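Local coordinates for precorrin-6y methylase (Rhodobacter capsulatus, PDB 3NJR), which is the C-terminal domain of a methyltransferase-decarboxylase of cobalamin biosynthesis, here holding S-adenosyl-L-homocysteine, the spent form of the methyl donor, at residues A[33-37]-A[86-92]; A[56-62]-A[121-127]. All blocks are in the same frame, centred on the assembly; numbering follows the deposited sequence.

Overall arrangement
Both contacts belong to one Rossmann-like, S-adenosylmethionine-dependent methyltransferase domain, but one lies at its surface and the other in its core. Interaction 1 is the surface contact, where the loop before helix 41-51 meets the start of helix 87-99; its chemistry is mainly charged, carboxylates against arginines, with one arginine lying beside a ribose hydroxyl of the ligand. Interaction 2 is buried and pairs the two central parallel strands, 58-62 and 125-128, by backbone hydrogen bonds and apolar packing. The centres of interactions 1 and 2 are about 21 Å apart, and the two do not touch. Their segments alternate along the chain, and the ligand pocket draws on both, taking Q37 and R89 from interaction 1 and F127 from interaction 2.

Interaction 1. Residues A[33-37]-A[86-92]. With SAH (S-adenosyl-L-homocysteine), chain C.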
# COMPACT_ATOMS: atom_id res chain seq x y z
N ALA A 33 20.95 19.11 -11.66
CA ALA A 33 21.42 19.81 -10.48
C ALA A 33 20.25 19.90 -9.50
O ALA A 33 19.17 20.37 -9.86
CB ALA A 33 21.86 21.20 -10.88
N HIS A 34 20.44 19.43 -8.28
CA HIS A 34 19.40 19.52 -7.26
C HIS A 34 20.09 19.52 -5.92
O HIS A 34 21.31 19.28 -5.85
CB HIS A 34 18.43 18.35 -7.35
CG HIS A 34 19.05 17.03 -7.01
ND1 HIS A 34 19.65 16.22 -7.95
CD2 HIS A 34 19.18 16.39 -5.82
CE1 HIS A 34 20.11 15.13 -7.36
NE2 HIS A 34 19.85 15.21 -6.07
N ASP A 35 19.32 19.74 -4.86
CA ASP A 35 19.90 19.90 -3.53
C ASP A 35 19.40 18.88 -2.53
O ASP A 35 19.73 18.96 -1.35
CB ASP A 35 19.68 21.33 -2.99
CG ASP A 35 18.19 21.65 -2.70
OD1 ASP A 35 17.29 20.80 -2.92
OD2 ASP A 35 17.94 22.78 -2.23
N GLY A 36 18.61 17.92 -2.99
CA GLY A 36 17.92 17.00 -2.08
C GLY A 36 16.40 17.09 -2.11
O GLY A 36 15.72 16.16 -1.67
N GLN A 37 15.86 18.20 -2.63
CA GLN A 37 14.40 18.39 -2.69
C GLN A 37 13.73 17.97 -4.02
O GLN A 37 12.53 18.18 -4.21
CB GLN A 37 14.04 19.84 -2.34
CG GLN A 37 12.59 20.05 -1.86
CD GLN A 37 12.14 19.04 -0.79
OE1 GLN A 37 12.88 18.73 0.17
NE2 GLN A 37 10.91 18.51 -0.94
N ARG A 86 13.51 30.25 -2.84
CA ARG A 86 14.88 30.10 -2.34
C ARG A 86 15.97 30.35 -3.39
O ARG A 86 16.10 29.58 -4.36
CB ARG A 86 15.07 28.74 -1.68
CG ARG A 86 14.29 28.59 -0.40
CD ARG A 86 14.61 27.30 0.31
NE ARG A 86 16.04 27.02 0.23
CZ ARG A 86 16.62 25.96 0.79
NH1 ARG A 86 15.90 25.08 1.48
NH2 ARG A 86 17.93 25.78 0.65
N ALA A 87 16.75 31.41 -3.19
CA ALA A 87 17.83 31.76 -4.10
C ALA A 87 18.80 30.61 -4.41
O ALA A 87 19.30 30.51 -5.54
CB ALA A 87 18.60 32.95 -3.56
N ASP A 88 19.07 29.76 -3.42
CA ASP A 88 20.02 28.67 -3.62
C ASP A 88 19.43 27.59 -4.52
O ASP A 88 20.14 26.97 -5.31
CB ASP A 88 20.57 28.10 -2.30
CG ASP A 88 19.57 27.20 -1.57
OD1 ASP A 88 19.79 25.97 -1.55
OD2 ASP A 88 18.57 27.71 -1.02
N ARG A 89 18.12 27.39 -4.43
CA ARG A 89 17.44 26.42 -5.29
C ARG A 89 17.25 26.96 -6.70
O ARG A 89 17.36 26.22 -7.68
CB ARG A 89 16.11 25.98 -4.68
CG ARG A 89 16.28 25.29 -3.35
CD ARG A 89 15.02 24.57 -3.01
NE ARG A 89 15.24 23.36 -2.24
CZ ARG A 89 14.64 23.08 -1.08
NH1 ARG A 89 13.78 23.94 -0.55
NH2 ARG A 89 14.90 21.93 -0.46
N ILE A 90 16.95 28.26 -6.78
CA ILE A 90 16.90 28.98 -8.06
C ILE A 90 18.18 28.75 -8.88
O ILE A 90 18.13 28.52 -10.08
CB ILE A 90 16.62 30.50 -7.83
CG1 ILE A 90 15.11 30.74 -7.68
CG2 ILE A 90 17.28 31.39 -8.91
CD1 ILE A 90 14.37 31.02 -8.98
N GLU A 91 19.32 28.79 -8.20
CA GLU A 91 20.60 28.55 -8.82
C GLU A 91 20.69 27.18 -9.50
O GLU A 91 21.24 27.08 -10.61
CB GLU A 91 21.67 28.68 -7.76
CG GLU A 91 23.01 29.05 -8.31
CD GLU A 91 24.14 28.39 -7.52
OE1 GLU A 91 23.92 28.05 -6.32
OE2 GLU A 91 25.24 28.22 -8.10
N ASN A 92 20.14 26.15 -8.85
CA ASN A 92 20.02 24.81 -9.44
C ASN A 92 19.09 24.78 -10.67
O ASN A 92 19.41 24.14 -11.67
CB ASN A 92 19.56 23.78 -8.41
CG ASN A 92 20.66 23.39 -7.41
OD1 ASN A 92 20.35 23.01 -6.28
ND2 ASN A 92 21.93 23.47 -7.82
N SAH C . 8.97 19.80 -8.12
CA SAH C . 10.27 19.96 -7.39
CB SAH C . 10.17 19.32 -6.01
CG SAH C . 10.40 20.32 -4.88
SD SAH C . 8.89 20.63 -4.01
C SAH C . 11.40 19.38 -8.21
O SAH C . 12.57 19.75 -8.07
OXT SAH C . 11.21 18.52 -9.06
C5' SAH C . 9.35 21.74 -2.70
C4' SAH C . 9.76 23.15 -3.17
O4' SAH C . 8.66 24.07 -3.27
C3' SAH C . 10.76 23.76 -2.20
O3' SAH C . 11.98 24.03 -2.88
C2' SAH C . 10.14 25.07 -1.73
O2' SAH C . 11.09 26.14 -1.62
C1' SAH C . 9.08 25.36 -2.79
N9 SAH C . 8.00 26.24 -2.25
C8 SAH C . 7.51 26.20 -0.99
N7 SAH C . 6.55 27.15 -0.81
C5 SAH C . 6.43 27.82 -1.97
C6 SAH C . 5.59 28.94 -2.47
N6 SAH C . 4.69 29.52 -1.64
N1 SAH C . 5.75 29.36 -3.75
C2 SAH C . 6.65 28.78 -4.57
N3 SAH C . 7.44 27.76 -4.17
C4 SAH C . 7.38 27.23 -2.91
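A33 lies closest to N92, their CA atoms 5.3 Å apart, while D35 and R89 stand farther off, so the irregular loop 33-37 diverges from the first turns of helix 87-99. R86 occupies the N-cap position, and its carbonyl accepts from I90 N. N92 lies against the loop backbone: its CB meets A33 O, and OD1 comes to 3.5 Å from H34 C.

The main polar link is the salt bridge of D35 with R89. Their side chains cross at about a right angle, carboxylate and guanidinium planes 68° apart. D35 OD1 lies at the guanidinium edge, in its plane, and takes the straighter but longer weak hydrogen bond, 3.3 Å from R89 NE. D35 OD2 is nearer to R89 NE, at 2.8 Å, but its weak bond is bent. D35 CG sits between its own backbone N and carbonyl carbon (chi1 68°), which lets OD1 also accept from Q37 N at 3.0 Å, an Asx turn.

Q37 reaches over a face of the R89 guanidinium with CG. SAH O3' also lies over a face of this group, 2.9 Å from R89 NH1. R86 grips D88 OD2 side-on with NE and NH2; its NH1 lies over a face of R89, and its own face meets D35 OD2 by charge alone. D88 OD1 and D35 OD2 are 3.7 Å apart, a like-charge approach that the arginines probably offset.

E84, which accepts from R86 N, also binds SAH. The loop and helix start thus flank the ribose and homocysteine parts of the ligand, at the cofactor pocket of a Rossmann-like methyltransferase domain.

Interaction 2. Residues A[56-62]-A[121-127]; sequences GELLWDI and PLPEAVF
P123 lies across the indole of W60, its CD 3.6 Å from the centroid of the six-membered ring and 17° off the ring normal, a CH-pi contact over the face. W60 CG stands anti to the carbonyl carbon (chi1 -80°), which carries the indole back over the proline; L122 CD2 reaches CH2 obliquely. On the same side of the sheet V126 CG1 packs between W60 CB and I62 CD1. On the other side L59 CD1 touches the CB atoms of A125 and F127, and helices 41-51 and 68-75 cover this layer.

L59, W60 and D61 pair with A125, V126 and F127 as parallel strands at the centre of the Rossmann-like methyltransferase sheet. W60 N gives to A125 O, F127 N to W60 O at 2.8 Å, and I62 N to F127 O at 2.7 Å. Where the pairing begins, L58 O accepts from both A125 N and E124 N.

D61 OD1 meets the F127 ring at its edge, 3.4 Å from CD2, with carboxylate and ring planes 68° apart; D61 OD2 is hydrogen-bonded to S70 OG, and F127 also touches SAH. Farther out, W60 NE1 makes a weak hydrogen bond to P121 O at 3.0 Å. At the outer end the E124 chain bends at chi2, bringing the anti lone pair of OE1 to L58 N at 2.7 Å, while the E57 carboxylate turns to R149.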
# COMPACT_ATOMS: atom_id res chain seq x y z
N GLY A 56 4.73 23.51 -27.56
CA GLY A 56 4.62 24.95 -27.34
C GLY A 56 3.73 25.44 -26.20
O GLY A 56 3.72 26.65 -25.88
N GLU A 57 2.97 24.52 -25.58
CA GLU A 57 2.13 24.88 -24.45
C GLU A 57 2.95 25.46 -23.31
O GLU A 57 4.14 25.13 -23.16
CB GLU A 57 1.37 23.66 -23.95
CG GLU A 57 0.17 23.26 -24.78
CD GLU A 57 -0.69 22.24 -24.06
OE1 GLU A 57 -0.17 21.54 -23.17
OE2 GLU A 57 -1.89 22.14 -24.36
N LEU A 58 2.33 26.32 -22.51
CA LEU A 58 3.02 26.99 -21.40
C LEU A 58 2.67 26.33 -20.07
O LEU A 58 1.50 26.01 -19.83
CB LEU A 58 2.70 28.49 -21.37
CG LEU A 58 3.22 29.39 -20.24
CD1 LEU A 58 4.74 29.52 -20.17
CD2 LEU A 58 2.63 30.77 -20.35
N LEU A 59 3.69 26.15 -19.21
CA LEU A 59 3.51 25.64 -17.85
C LEU A 59 3.86 26.66 -16.73
O LEU A 59 4.94 27.28 -16.73
CB LEU A 59 4.33 24.34 -17.64
CG LEU A 59 4.30 23.69 -16.24
CD1 LEU A 59 3.01 22.92 -15.96
CD2 LEU A 59 5.50 22.81 -15.97
N TRP A 60 2.96 26.81 -15.77
CA TRP A 60 3.33 27.42 -14.50
C TRP A 60 3.74 26.29 -13.60
O TRP A 60 2.95 25.40 -13.34
CB TRP A 60 2.13 28.18 -13.88
CG TRP A 60 1.89 29.54 -14.47
CD1 TRP A 60 2.55 30.11 -15.52
CD2 TRP A 60 0.91 30.49 -14.05
NE1 TRP A 60 2.06 31.35 -15.76
CE2 TRP A 60 1.04 31.62 -14.88
CE3 TRP A 60 -0.08 30.50 -13.05
CZ2 TRP A 60 0.22 32.76 -14.74
CZ3 TRP A 60 -0.89 31.63 -12.92
CH2 TRP A 60 -0.73 32.74 -13.76
N ASP A 61 4.98 26.30 -13.13
CA ASP A 61 5.46 25.29 -12.19
C ASP A 61 5.64 25.97 -10.84
O ASP A 61 6.65 26.64 -10.61
CB ASP A 61 6.78 24.66 -12.70
CG ASP A 61 7.44 23.69 -11.68
OD1 ASP A 61 6.93 23.50 -10.53
OD2 ASP A 61 8.52 23.11 -12.03
N ILE A 62 4.67 25.79 -9.96
CA ILE A 62 4.76 26.39 -8.63
C ILE A 62 5.50 25.47 -7.67
O ILE A 62 5.16 24.29 -7.54
CB ILE A 62 3.39 26.79 -8.08
CG1 ILE A 62 2.77 27.88 -8.96
CG2 ILE A 62 3.51 27.26 -6.63
CD1 ILE A 62 1.28 27.78 -9.11
N PRO A 121 2.13 35.70 -17.95
CA PRO A 121 1.08 35.34 -18.92
C PRO A 121 0.37 34.07 -18.45
O PRO A 121 1.01 33.23 -17.82
CB PRO A 121 1.86 35.06 -20.21
CG PRO A 121 3.28 34.77 -19.76
CD PRO A 121 3.49 35.60 -18.52
N LEU A 122 -0.91 33.93 -18.76
CA LEU A 122 -1.68 32.76 -18.35
C LEU A 122 -1.23 31.45 -19.05
O LEU A 122 -0.98 31.42 -20.25
CB LEU A 122 -3.19 32.99 -18.54
CG LEU A 122 -3.86 34.06 -17.66
CD1 LEU A 122 -5.35 34.22 -18.00
CD2 LEU A 122 -3.68 33.81 -16.15
N PRO A 123 -1.12 30.35 -18.28
CA PRO A 123 -0.52 29.15 -18.83
C PRO A 123 -1.57 28.29 -19.49
O PRO A 123 -2.76 28.56 -19.32
CB PRO A 123 -0.02 28.44 -17.59
CG PRO A 123 -1.09 28.78 -16.56
CD PRO A 123 -1.40 30.21 -16.83
N GLU A 124 -1.13 27.27 -20.24
CA GLU A 124 -2.00 26.22 -20.76
C GLU A 124 -2.14 25.08 -19.71
O GLU A 124 -3.16 24.38 -19.68
CB GLU A 124 -1.45 25.68 -22.08
CG GLU A 124 -1.85 26.47 -23.35
CD GLU A 124 -1.01 27.73 -23.60
OE1 GLU A 124 0.23 27.70 -23.41
OE2 GLU A 124 -1.59 28.77 -24.01
N ALA A 125 -1.12 24.93 -18.86
CA ALA A 125 -1.09 23.98 -17.72
C ALA A 125 -0.41 24.56 -16.45
O ALA A 125 0.50 25.40 -16.57
CB ALA A 125 -0.40 22.69 -18.14
N VAL A 126 -0.83 24.11 -15.26
CA VAL A 126 -0.17 24.49 -13.98
C VAL A 126 0.19 23.26 -13.15
O VAL A 126 -0.59 22.31 -13.06
CB VAL A 126 -1.07 25.30 -13.05
CG1 VAL A 126 -0.25 25.93 -11.92
CG2 VAL A 126 -1.88 26.33 -13.79
N PHE A 127 1.35 23.29 -12.51
CA PHE A 127 1.77 22.22 -11.62
C PHE A 127 2.08 22.81 -10.29
O PHE A 127 2.87 23.74 -10.18
CB PHE A 127 3.00 21.46 -12.16
CG PHE A 127 3.62 20.51 -11.15
CD1 PHE A 127 2.97 19.33 -10.79
CD2 PHE A 127 4.83 20.82 -10.53
CE1 PHE A 127 3.53 18.46 -9.84
CE2 PHE A 127 5.40 19.95 -9.56
CZ PHE A 127 4.74 18.76 -9.23